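Local coordinates for L-lysine 6-oxidase (Marinomonas mediterranea, PDB 3WEU), which oxidises the side-chain amine of L-lysine with a protein-derived cysteine tryptophylquinone cofactor, releasing ammonium and antibacterial hydrogen peroxide, at residues A[528-533]-A[567-573]; A[508-514]-A[617-623]; A[94-100]-A[117-123]. All blocks are in the same frame, centred on the assembly; numbering follows the deposited sequence.

Interaction 1 (A[528-533]-A[567-573]); sequences VNKASQ and DEKVPLP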
loop_
_atom_site.group_PDB
_atom_site.type_symbol
_atom_site.label_atom_id
_atom_site.label_comp_id
_atom_site.label_asym_id
_atom_site.label_seq_id
_atom_site.Cartn_x
_atom_site.Cartn_y
_atom_site.Cartn_z
ATOM N N VAL A 528 2.635 31.832 -3.367
ATOM C CA VAL A 528 3.046 30.524 -2.897
ATOM C C VAL A 528 2.146 30.005 -1.771
ATOM O O VAL A 528 1.979 30.679 -0.738
ATOM C CB VAL A 528 4.436 30.593 -2.343
ATOM C CG1 VAL A 528 4.826 29.210 -1.815
ATOM C CG2 VAL A 528 5.429 31.008 -3.480
ATOM N N ASN A 529 1.546 28.846 -1.996
ATOM C CA ASN A 529 0.955 28.086 -0.863
ATOM C C ASN A 529 1.886 26.962 -0.383
ATOM O O ASN A 529 2.026 26.766 0.800
ATOM C CB ASN A 529 -0.433 27.559 -1.206
ATOM C CG ASN A 529 -1.509 28.595 -0.990
ATOM O OD1 ASN A 529 -1.520 29.242 0.026
ATOM N ND2 ASN A 529 -2.425 28.743 -1.924
ATOM N N LYS A 530 2.486 26.227 -1.311
ATOM C CA LYS A 530 3.334 25.064 -0.990
ATOM C C LYS A 530 4.633 25.174 -1.810
ATOM O O LYS A 530 4.653 25.770 -2.890
ATOM C CB LYS A 530 2.594 23.716 -1.249
ATOM C CG LYS A 530 1.431 23.622 -0.316
ATOM C CD LYS A 530 0.992 22.313 0.129
ATOM C CE LYS A 530 -0.370 22.457 0.741
ATOM N NZ LYS A 530 -0.841 21.100 0.574
ATOM N N ALA A 531 5.681 24.594 -1.277
ATOM C CA ALA A 531 6.979 24.576 -1.952
ATOM C C ALA A 531 7.589 23.243 -1.664
ATOM O O ALA A 531 7.100 22.502 -0.739
ATOM C CB ALA A 531 7.820 25.629 -1.339
ATOM N N SER A 532 8.687 22.918 -2.362
ATOM C CA SER A 532 9.418 21.698 -1.950
ATOM C C SER A 532 10.317 22.099 -0.819
ATOM O O SER A 532 10.740 23.251 -0.699
ATOM C CB SER A 532 10.204 21.120 -3.118
ATOM O OG SER A 532 11.181 22.064 -3.453
ATOM N N GLN A 533 10.611 21.160 0.064
ATOM C CA GLN A 533 11.449 21.436 1.150
ATOM C C GLN A 533 12.493 20.330 1.258
ATOM O O GLN A 533 12.138 19.127 1.211
ATOM C CB GLN A 533 10.644 21.536 2.400
ATOM C CG GLN A 533 11.432 21.813 3.666
ATOM C CD GLN A 533 10.535 21.939 4.873
ATOM O OE1 GLN A 533 9.957 23.012 5.201
ATOM N NE2 GLN A 533 10.413 20.823 5.566
ATOM N N ASP A 567 10.558 16.789 0.732
ATOM C CA ASP A 567 9.115 16.740 0.592
ATOM C C ASP A 567 8.784 17.674 -0.507
ATOM O O ASP A 567 9.132 18.887 -0.419
ATOM C CB ASP A 567 8.408 17.208 1.859
ATOM C CG ASP A 567 8.699 16.329 3.037
ATOM O OD1 ASP A 567 8.035 15.294 3.175
ATOM O OD2 ASP A 567 9.605 16.649 3.824
ATOM N N GLU A 568 8.029 17.185 -1.474
ATOM C CA GLU A 568 7.779 17.919 -2.696
ATOM C C GLU A 568 6.793 19.102 -2.548
ATOM O O GLU A 568 6.872 20.078 -3.303
ATOM C CB GLU A 568 7.341 16.961 -3.817
ATOM C CG GLU A 568 8.016 17.230 -5.185
ATOM C CD GLU A 568 9.586 17.213 -5.208
ATOM O OE1 GLU A 568 10.219 18.018 -5.960
ATOM O OE2 GLU A 568 10.227 16.411 -4.497
ATOM N N LYS A 569 5.860 19.009 -1.613
ATOM C CA LYS A 569 4.814 20.030 -1.519
ATOM C C LYS A 569 4.442 20.169 -0.071
ATOM O O LYS A 569 3.595 19.401 0.390
ATOM C CB LYS A 569 3.552 19.607 -2.294
ATOM C CG LYS A 569 3.794 19.353 -3.773
ATOM C CD LYS A 569 2.593 19.576 -4.687
ATOM C CE LYS A 569 1.233 19.193 -4.092
ATOM N NZ LYS A 569 1.018 17.788 -3.628
ATOM N N VAL A 570 5.050 21.115 0.634
ATOM C CA VAL A 570 4.684 21.441 1.989
ATOM C C VAL A 570 4.450 22.926 2.119
ATOM O O VAL A 570 4.981 23.667 1.360
ATOM C CB VAL A 570 5.775 21.031 2.984
ATOM C CG1 VAL A 570 5.934 19.494 2.896
ATOM C CG2 VAL A 570 7.077 21.773 2.752
ATOM N N PRO A 571 3.623 23.319 3.072
ATOM C CA PRO A 571 3.419 24.729 3.290
ATOM C C PRO A 571 4.724 25.460 3.486
ATOM O O PRO A 571 5.551 25.034 4.230
ATOM C CB PRO A 571 2.567 24.751 4.591
ATOM C CG PRO A 571 1.815 23.427 4.578
ATOM C CD PRO A 571 2.838 22.475 4.008
ATOM N N LEU A 572 4.923 26.541 2.779
ATOM C CA LEU A 572 6.121 27.350 2.934
ATOM C C LEU A 572 6.095 28.086 4.252
ATOM O O LEU A 572 5.164 28.841 4.490
ATOM C CB LEU A 572 6.259 28.366 1.810
ATOM C CG LEU A 572 7.525 29.217 1.838
ATOM C CD1 LEU A 572 8.770 28.316 1.531
ATOM C CD2 LEU A 572 7.386 30.367 0.891
ATOM N N PRO A 573 7.093 27.906 5.104
ATOM C CA PRO A 573 7.155 28.751 6.306
ATOM C C PRO A 573 7.490 30.186 5.923
ATOM O O PRO A 573 8.170 30.362 4.928
ATOM C CB PRO A 573 8.311 28.194 7.062
ATOM C CG PRO A 573 8.591 26.861 6.477
ATOM C CD PRO A 573 8.205 26.929 5.069
HETATM O O HOH W 1 1.294 19.585 2.249
HETATM O O HOH W 2 11.700 18.066 4.286
#
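Gln533 lays its side chain over Val570, with Gln533 CB 3.6 Å from Val570 CG2, on the face of the ribbon that also carries Ala531 and Asp567. Further along, Ala531 CB meets Leu572 CD1 at 4.0 Å and Val528 CG1 meets Leu572 CD2 at 3.9 Å, so Leu572 bridges Ala531 and Val528 in a small apolar patch.

The backbones run antiparallel. Ala531 and Val570 exchange a pair of hydrogen bonds, Ala531 N to Val570 O at 2.9 Å and Val570 N to Ala531 O at 2.8 Å; Gln533 N to Asp567 O at 2.8 Å and Asp567 N to Gln533 O at 2.9 Å form the second pair. Between them Ser532 faces two residues, Glu568 and Lys569. This beta bulge coincides with a corner in the 567-573 backbone. Beyond Ala531, the CA atoms of Lys530 and Pro571 are 4.3 Å apart in a non-hydrogen-bonded pair. Water 1 links Lys530 NZ (3.1 Å) to Lys569 O (3.0 Å).

Asn529 ties the ribbon to the loop at Asn384 and Ser387. These are the open ends of strands 530-543 and 557-571, a bulged, two-stranded antiparallel beta ribbon that forms a long arm projecting from the body of the subunit.

Interaction 2 (A[508-514]-A[617-623]); sequences PWQADFF and NSYSQMV. With EDO (1,2-ethanediol), chain K.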
loop_
_atom_site.group_PDB
_atom_site.type_symbol
_atom_site.label_atom_id
_atom_site.label_comp_id
_atom_site.label_asym_id
_atom_site.label_seq_id
_atom_site.Cartn_x
_atom_site.Cartn_y
_atom_site.Cartn_z
ATOM N N PRO A 508 -15.659 10.096 -2.835
ATOM C CA PRO A 508 -16.818 10.375 -2.009
ATOM C C PRO A 508 -16.619 11.588 -1.068
ATOM O O PRO A 508 -15.495 11.981 -0.786
ATOM C CB PRO A 508 -16.957 9.123 -1.175
ATOM C CG PRO A 508 -15.560 8.737 -0.944
ATOM C CD PRO A 508 -14.805 9.089 -2.205
ATOM N N TRP A 509 -17.745 12.127 -0.588
ATOM C CA TRP A 509 -17.771 13.353 0.256
ATOM C C TRP A 509 -16.974 13.223 1.513
ATOM O O TRP A 509 -16.425 14.211 2.010
ATOM C CB TRP A 509 -19.180 13.734 0.625
ATOM C CG TRP A 509 -19.876 12.754 1.512
ATOM C CD1 TRP A 509 -20.673 11.741 1.123
ATOM C CD2 TRP A 509 -19.855 12.735 2.935
ATOM N NE1 TRP A 509 -21.141 11.056 2.209
ATOM C CE2 TRP A 509 -20.620 11.627 3.347
ATOM C CE3 TRP A 509 -19.243 13.531 3.901
ATOM C CZ2 TRP A 509 -20.878 11.366 4.667
ATOM C CZ3 TRP A 509 -19.435 13.213 5.216
ATOM C CH2 TRP A 509 -20.252 12.149 5.590
ATOM N N GLN A 510 -16.853 12.017 2.019
ATOM C CA GLN A 510 -16.087 11.814 3.288
ATOM C C GLN A 510 -14.636 12.297 3.144
ATOM O O GLN A 510 -14.004 12.582 4.134
ATOM C CB GLN A 510 -16.157 10.379 3.779
ATOM C CG GLN A 510 -17.505 9.883 4.234
ATOM C CD GLN A 510 -18.340 9.247 3.106
ATOM O OE1 GLN A 510 -18.063 9.425 1.896
ATOM N NE2 GLN A 510 -19.336 8.480 3.499
ATOM N N ALA A 511 -14.108 12.463 1.909
ATOM C CA ALA A 511 -12.820 13.165 1.732
ATOM C C ALA A 511 -12.913 14.643 2.062
ATOM O O ALA A 511 -12.024 15.182 2.657
ATOM C CB ALA A 511 -12.320 13.022 0.292
ATOM N N ASP A 512 -13.963 15.331 1.626
ATOM C CA ASP A 512 -14.097 16.754 1.972
ATOM C C ASP A 512 -14.154 16.834 3.507
ATOM O O ASP A 512 -13.528 17.707 4.081
ATOM C CB ASP A 512 -15.303 17.428 1.333
ATOM C CG ASP A 512 -15.137 17.665 -0.157
ATOM O OD1 ASP A 512 -13.959 17.940 -0.584
ATOM O OD2 ASP A 512 -16.195 17.667 -0.857
ATOM N N PHE A 513 -14.887 15.906 4.150
ATOM C CA PHE A 513 -15.070 15.903 5.595
ATOM C C PHE A 513 -13.739 15.664 6.280
ATOM O O PHE A 513 -13.357 16.421 7.188
ATOM C CB PHE A 513 -16.124 14.858 5.965
ATOM C CG PHE A 513 -16.571 14.827 7.450
ATOM C CD1 PHE A 513 -16.478 15.863 8.276
ATOM C CD2 PHE A 513 -17.205 13.708 7.922
ATOM C CE1 PHE A 513 -16.985 15.826 9.594
ATOM C CE2 PHE A 513 -17.721 13.649 9.217
ATOM C CZ PHE A 513 -17.582 14.731 10.056
ATOM N N PHE A 514 -12.973 14.651 5.845
ATOM C CA PHE A 514 -11.709 14.339 6.469
ATOM C C PHE A 514 -10.713 15.510 6.319
ATOM O O PHE A 514 -9.910 15.700 7.153
ATOM C CB PHE A 514 -11.104 13.053 5.812
ATOM C CG PHE A 514 -9.834 12.618 6.412
ATOM C CD1 PHE A 514 -9.816 12.014 7.649
ATOM C CD2 PHE A 514 -8.617 12.808 5.737
ATOM C CE1 PHE A 514 -8.626 11.598 8.238
ATOM C CE2 PHE A 514 -7.431 12.399 6.319
ATOM C CZ PHE A 514 -7.413 11.805 7.569
ATOM N N ASN A 617 -8.306 8.101 12.157
ATOM C CA ASN A 617 -6.889 8.420 11.918
ATOM C C ASN A 617 -6.496 8.401 10.414
ATOM O O ASN A 617 -5.365 8.742 10.081
ATOM C CB ASN A 617 -6.008 7.470 12.694
ATOM C CG ASN A 617 -6.025 7.790 14.194
ATOM O OD1 ASN A 617 -5.689 8.921 14.578
ATOM N ND2 ASN A 617 -6.377 6.825 15.032
ATOM N N SER A 618 -7.430 8.014 9.577
ATOM C CA SER A 618 -7.216 7.958 8.163
ATOM C C SER A 618 -8.425 8.346 7.399
ATOM O O SER A 618 -9.544 8.194 7.857
ATOM C CB SER A 618 -6.804 6.493 7.727
ATOM O OG SER A 618 -7.948 5.619 7.736
ATOM N N TYR A 619 -8.187 8.738 6.146
ATOM C CA TYR A 619 -9.235 8.999 5.189
ATOM C C TYR A 619 -10.191 7.815 5.059
ATOM O O TYR A 619 -11.432 7.945 5.073
ATOM C CB TYR A 619 -8.550 9.306 3.837
ATOM C CG TYR A 619 -9.418 9.363 2.651
ATOM C CD1 TYR A 619 -10.768 9.764 2.747
ATOM C CD2 TYR A 619 -8.888 9.112 1.416
ATOM C CE1 TYR A 619 -11.561 9.868 1.624
ATOM C CE2 TYR A 619 -9.651 9.241 0.268
ATOM C CZ TYR A 619 -10.988 9.573 0.364
ATOM O OH TYR A 619 -11.764 9.656 -0.763
ATOM N N SER A 620 -9.616 6.634 4.911
ATOM C CA SER A 620 -10.408 5.428 4.779
ATOM C C SER A 620 -11.315 5.168 5.997
ATOM O O SER A 620 -12.465 4.723 5.878
ATOM C CB SER A 620 -9.454 4.202 4.401
ATOM O OG SER A 620 -10.204 3.044 4.583
ATOM N N GLN A 621 -10.834 5.494 7.177
ATOM C CA GLN A 621 -11.654 5.316 8.358
ATOM C C GLN A 621 -12.793 6.311 8.374
ATOM O O GLN A 621 -13.854 5.984 8.895
ATOM C CB GLN A 621 -10.801 5.446 9.616
ATOM C CG GLN A 621 -9.917 4.236 9.790
ATOM C CD GLN A 621 -8.761 4.499 10.712
ATOM O OE1 GLN A 621 -8.822 5.370 11.603
ATOM N NE2 GLN A 621 -7.686 3.727 10.554
ATOM N N MET A 622 -12.594 7.495 7.785
ATOM C CA MET A 622 -13.675 8.471 7.709
ATOM C C MET A 622 -14.738 8.008 6.753
ATOM O O MET A 622 -15.985 8.085 7.007
ATOM C CB MET A 622 -13.174 9.848 7.356
ATOM C CG MET A 622 -14.269 10.934 7.416
ATOM S SD MET A 622 -14.911 11.239 9.088
ATOM C CE MET A 622 -13.782 12.523 9.613
ATOM N N VAL A 623 -14.295 7.393 5.673
ATOM C CA VAL A 623 -15.244 6.825 4.750
ATOM C C VAL A 623 -16.168 5.775 5.388
ATOM O O VAL A 623 -17.356 5.736 5.106
ATOM C CB VAL A 623 -14.496 6.236 3.518
ATOM C CG1 VAL A 623 -15.465 5.478 2.618
ATOM C CG2 VAL A 623 -13.901 7.352 2.720
HETATM C C1 EDO K . -6.662 15.848 7.853
HETATM O O1 EDO K . -7.513 16.688 7.088
HETATM C C2 EDO K . -6.863 16.287 9.276
HETATM O O2 EDO K . -6.304 17.605 9.478
#
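Met622, Phe514 and Tyr619 carry most of the buried surface where helix 510-514 crosses helix 619-623, the axes passing at 8.9 Å with their directions 123° apart. Met622 leans into the first helix. Its CE sits over the Phe513 ring, 4.1 Å from the centroid and 14° off the normal, while SD lies 3.6 Å from Phe513 CD2: a Met-aromatic contact with a CH-pi component. Gln510 CG packs on Met622 O at 3.6 Å, and Met622 CB lies 4.0 Å from Phe514 CD1.

Phe514 points at the start of the second helix. Its CE1 comes within 3.4 Å of Ser618 C, and Tyr619 CB is 4.3 Å from the ring centroid, over the face. Over the opposite face lies C1 of a 1,2-ethanediol, probably carried in from crystallisation, whose O1 donates to Phe514 O at 2.6 Å.

Tyr619 reaches back along the first helix: CE1 touches Ala511 CB at 3.5 Å, and OH lies 3.4 Å from CD of Pro508, which follows a cis peptide bond.

The N-terminus of helix 619-623 is capped locally, Ser618 OG accepting from Gln621 N at 2.9 Å, while Asn617 N donates to Gln621 OE1 at 2.8 Å. Outside the pair, Phe251 lies nearly parallel to Phe513, and at the Pro508-Val623 end both residues touch strands 202-204 and 217-219. The result is an apolar helix-helix crossing with a Met-aromatic contact, set on the short helix that runs directly into Cys516, the cysteine of the cysteine tryptophylquinone.

Interaction 3 (A[94-100]-A[117-123]); sequences AAWYEFR and RGVPWRN. With SO4 (sulfate ion), chain C.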
loop_
_atom_site.group_PDB
_atom_site.type_symbol
_atom_site.label_atom_id
_atom_site.label_comp_id
_atom_site.label_asym_id
_atom_site.label_seq_id
_atom_site.Cartn_x
_atom_site.Cartn_y
_atom_site.Cartn_z
ATOM N N ALA A 94 -18.846 11.288 -10.300
ATOM C CA ALA A 94 -17.890 10.368 -10.944
ATOM C C ALA A 94 -17.614 10.741 -12.429
ATOM O O ALA A 94 -16.617 10.337 -12.989
ATOM C CB ALA A 94 -18.313 8.919 -10.813
ATOM N N ALA A 95 -18.490 11.512 -13.003
ATOM C CA ALA A 95 -18.414 11.959 -14.374
ATOM C C ALA A 95 -17.799 13.342 -14.536
ATOM O O ALA A 95 -17.555 13.760 -15.665
ATOM C CB ALA A 95 -19.820 11.979 -14.926
ATOM N N TRP A 96 -17.519 14.054 -13.426
ATOM C CA TRP A 96 -16.995 15.388 -13.524
ATOM C C TRP A 96 -15.466 15.442 -13.479
ATOM O O TRP A 96 -14.740 14.422 -13.453
ATOM C CB TRP A 96 -17.666 16.314 -12.480
ATOM C CG TRP A 96 -17.630 17.844 -12.886
ATOM C CD1 TRP A 96 -17.063 18.864 -12.191
ATOM C CD2 TRP A 96 -18.152 18.419 -14.083
ATOM N NE1 TRP A 96 -17.219 20.028 -12.835
ATOM C CE2 TRP A 96 -17.859 19.788 -14.032
ATOM C CE3 TRP A 96 -18.806 17.895 -15.219
ATOM C CZ2 TRP A 96 -18.214 20.660 -15.043
ATOM C CZ3 TRP A 96 -19.131 18.748 -16.245
ATOM C CH2 TRP A 96 -18.866 20.130 -16.140
ATOM N N TYR A 97 -14.981 16.668 -13.493
ATOM C CA TYR A 97 -13.559 16.941 -13.346
ATOM C C TYR A 97 -13.049 16.716 -11.940
ATOM O O TYR A 97 -13.769 16.886 -10.967
ATOM C CB TYR A 97 -13.287 18.401 -13.688
ATOM C CG TYR A 97 -13.610 18.774 -15.096
ATOM C CD1 TYR A 97 -12.668 18.518 -16.119
ATOM C CD2 TYR A 97 -14.751 19.438 -15.424
ATOM C CE1 TYR A 97 -12.907 18.873 -17.427
ATOM C CE2 TYR A 97 -14.993 19.795 -16.766
ATOM C CZ TYR A 97 -14.040 19.482 -17.736
ATOM O OH TYR A 97 -14.167 19.809 -18.987
ATOM N N GLU A 98 -11.779 16.390 -11.839
ATOM C CA GLU A 98 -11.085 16.360 -10.570
ATOM C C GLU A 98 -11.138 17.794 -9.943
ATOM O O GLU A 98 -11.040 18.791 -10.681
ATOM C CB GLU A 98 -9.621 15.939 -10.810
ATOM C CG GLU A 98 -9.437 14.447 -11.067
ATOM C CD GLU A 98 -7.971 13.993 -11.002
ATOM O OE1 GLU A 98 -7.036 14.829 -10.856
ATOM O OE2 GLU A 98 -7.761 12.753 -11.071
ATOM N N PHE A 99 -11.276 17.884 -8.617
ATOM C CA PHE A 99 -11.286 19.177 -7.986
ATOM C C PHE A 99 -9.855 19.724 -7.840
ATOM O O PHE A 99 -8.970 19.112 -7.265
ATOM C CB PHE A 99 -12.000 19.162 -6.619
ATOM C CG PHE A 99 -12.176 20.570 -6.061
ATOM C CD1 PHE A 99 -13.125 21.425 -6.601
ATOM C CD2 PHE A 99 -11.336 21.029 -5.065
ATOM C CE1 PHE A 99 -13.265 22.707 -6.144
ATOM C CE2 PHE A 99 -11.472 22.334 -4.628
ATOM C CZ PHE A 99 -12.438 23.142 -5.144
ATOM N N ARG A 100 -9.638 20.884 -8.456
ATOM C CA ARG A 100 -8.422 21.642 -8.364
ATOM C C ARG A 100 -8.628 23.088 -7.949
ATOM O O ARG A 100 -8.330 24.039 -8.734
ATOM C CB ARG A 100 -7.742 21.594 -9.726
ATOM C CG ARG A 100 -7.110 20.222 -9.936
ATOM C CD ARG A 100 -6.332 20.272 -11.221
ATOM N NE ARG A 100 -5.571 19.047 -11.486
ATOM C CZ ARG A 100 -4.705 18.917 -12.492
ATOM N NH1 ARG A 100 -4.527 19.897 -13.372
ATOM N NH2 ARG A 100 -4.031 17.777 -12.618
ATOM N N ARG A 117 -7.295 25.187 -18.294
ATOM C CA ARG A 117 -6.420 24.839 -17.204
ATOM C C ARG A 117 -5.969 23.410 -17.251
ATOM O O ARG A 117 -5.253 22.952 -16.359
ATOM C CB ARG A 117 -7.124 25.120 -15.849
ATOM C CG ARG A 117 -7.457 26.577 -15.596
ATOM C CD ARG A 117 -6.282 27.472 -15.793
ATOM N NE ARG A 117 -6.310 28.623 -14.944
ATOM C CZ ARG A 117 -5.308 29.484 -14.880
ATOM N NH1 ARG A 117 -4.369 29.408 -15.785
ATOM N NH2 ARG A 117 -5.309 30.473 -13.999
ATOM N N GLY A 118 -6.395 22.660 -18.264
ATOM C CA GLY A 118 -5.976 21.279 -18.364
ATOM C C GLY A 118 -6.495 20.367 -17.253
ATOM O O GLY A 118 -5.861 19.371 -16.900
ATOM N N VAL A 119 -7.638 20.697 -16.663
ATOM C CA VAL A 119 -8.098 19.864 -15.543
ATOM C C VAL A 119 -8.531 18.473 -16.032
ATOM O O VAL A 119 -9.319 18.360 -16.911
ATOM C CB VAL A 119 -9.261 20.526 -14.783
ATOM C CG1 VAL A 119 -9.607 19.732 -13.524
ATOM C CG2 VAL A 119 -8.874 21.912 -14.360
ATOM N N PRO A 120 -8.046 17.423 -15.419
ATOM C CA PRO A 120 -8.495 16.123 -15.893
ATOM C C PRO A 120 -9.871 15.664 -15.431
ATOM O O PRO A 120 -10.376 16.085 -14.354
ATOM C CB PRO A 120 -7.448 15.161 -15.364
ATOM C CG PRO A 120 -6.815 15.819 -14.234
ATOM C CD PRO A 120 -7.024 17.323 -14.375
ATOM N N TRP A 121 -10.457 14.761 -16.205
ATOM C CA TRP A 121 -11.734 14.181 -15.864
ATOM C C TRP A 121 -11.476 13.168 -14.822
ATOM O O TRP A 121 -10.442 12.503 -14.881
ATOM C CB TRP A 121 -12.333 13.450 -17.079
ATOM C CG TRP A 121 -12.820 14.324 -18.122
ATOM C CD1 TRP A 121 -12.231 14.533 -19.335
ATOM C CD2 TRP A 121 -13.970 15.202 -18.074
ATOM N NE1 TRP A 121 -12.963 15.459 -20.061
ATOM C CE2 TRP A 121 -14.055 15.854 -19.321
ATOM C CE3 TRP A 121 -14.958 15.458 -17.124
ATOM C CZ2 TRP A 121 -15.074 16.795 -19.626
ATOM C CZ3 TRP A 121 -15.993 16.380 -17.440
ATOM C CH2 TRP A 121 -16.059 17.003 -18.689
ATOM N N ARG A 122 -12.392 13.000 -13.848
ATOM C CA ARG A 122 -12.387 11.813 -13.029
ATOM C C ARG A 122 -12.630 10.559 -13.911
ATOM O O ARG A 122 -13.266 10.679 -14.928
ATOM C CB ARG A 122 -13.446 11.894 -11.944
ATOM C CG ARG A 122 -13.076 12.897 -10.855
ATOM C CD ARG A 122 -14.359 13.289 -10.080
ATOM N NE ARG A 122 -14.029 14.140 -8.930
ATOM C CZ ARG A 122 -14.887 14.974 -8.353
ATOM N NH1 ARG A 122 -16.190 14.979 -8.713
ATOM N NH2 ARG A 122 -14.456 15.708 -7.316
ATOM N N ASN A 123 -12.102 9.409 -13.511
ATOM C CA ASN A 123 -12.280 8.142 -14.283
ATOM C C ASN A 123 -11.897 8.394 -15.758
ATOM O O ASN A 123 -12.682 8.183 -16.709
ATOM C CB ASN A 123 -13.691 7.674 -14.165
ATOM C CG ASN A 123 -14.015 7.306 -12.703
ATOM O OD1 ASN A 123 -13.470 6.376 -12.159
ATOM N ND2 ASN A 123 -14.904 8.088 -12.076
HETATM S S SO4 C . -10.745 14.355 -7.185
HETATM O O1 SO4 C . -9.459 14.554 -7.950
HETATM O O2 SO4 C . -11.447 13.231 -7.938
HETATM O O3 SO4 C . -10.455 13.866 -5.789
HETATM O O4 SO4 C . -11.584 15.625 -7.027
HETATM O O HOH W 3 -8.604 11.487 -13.409
HETATM O O HOH W 4 -5.451 22.680 -13.499
HETATM O O HOH W 5 -3.084 21.315 -15.671
#
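Past the 3-10 turn at Ala94-Ala95, the two segments run in opposite directions, largely extended where they pair, and meet at a single beta bridge where the CA atoms of Tyr97 and Trp121 are 4.2 Å apart. Two backbone hydrogen bonds flank it, Arg122 N to Trp96 O at 2.8 Å and Glu98 N to Pro120 O at 2.9 Å. At one end of the contact Asn123 ND2 donates to Ala94 O at 3.0 Å.

The Trp121 ring folds back against the 94-100 segment. Its six-membered ring stacks face to face on Tyr97, with centroids 3.8 Å apart and planes at 15°, and presents its edge to the face of Trp96 in an offset edge-to-face pair with six-membered-ring centroids 5.7 Å apart. This aromatic cluster closes an irregular loop excursion of the N-terminal region, between strand 80-91 and helix 129-134. Tyr114, from within the excursion, stacks on Tyr97 and is hydrogen-bonded through OH to Trp96 NE1.

Val119 packs CG1 against Tyr97 CB at 3.9 Å. The Arg100 guanidinium lies flat on Pro120, with Arg100 CZ 3.4 Å from Pro120 CD, and water 4 joins Arg100 NH1 to Arg117 O, at 2.9 Å from each. The Arg117 side chain leads away to a salt bridge with Asp396.

Arg122 crosses beside Glu98 to a sulfate, probably from the crystallisation liquor: Arg122 NE binds SO4 O2 and Arg122 NH2 binds SO4 O4, both at 2.9 Å, while Phe99 N completes the grip on SO4 O4 at 2.8 Å. The same guanidinium also holds the backbone oxygens of Lys93, Lys503 and Met505.

Overall arrangement
Interactions 2 and 3 are the closest pair, with centres 19 Å and nearest atoms about 6 Å apart. Arg122 of interaction 3 bonds to Lys503 and Met505, just ahead of 508-514, and Pro449 is touched by both Phe99 and Asp512. Interaction 1 stands off, its centre 23 Å from interaction 2 and 24 Å from interaction 3, although neighbouring loop residues Phe391 and Tyr392 touch Lys569 and Arg100 respectively. In sequence, the ribbon of interaction 1 lies between the two helices of interaction 2. The cofactor residues are close in sequence: Cys516 follows 508-514 by two residues, and its cross-linked partner Trp581 follows 567-573 by eight.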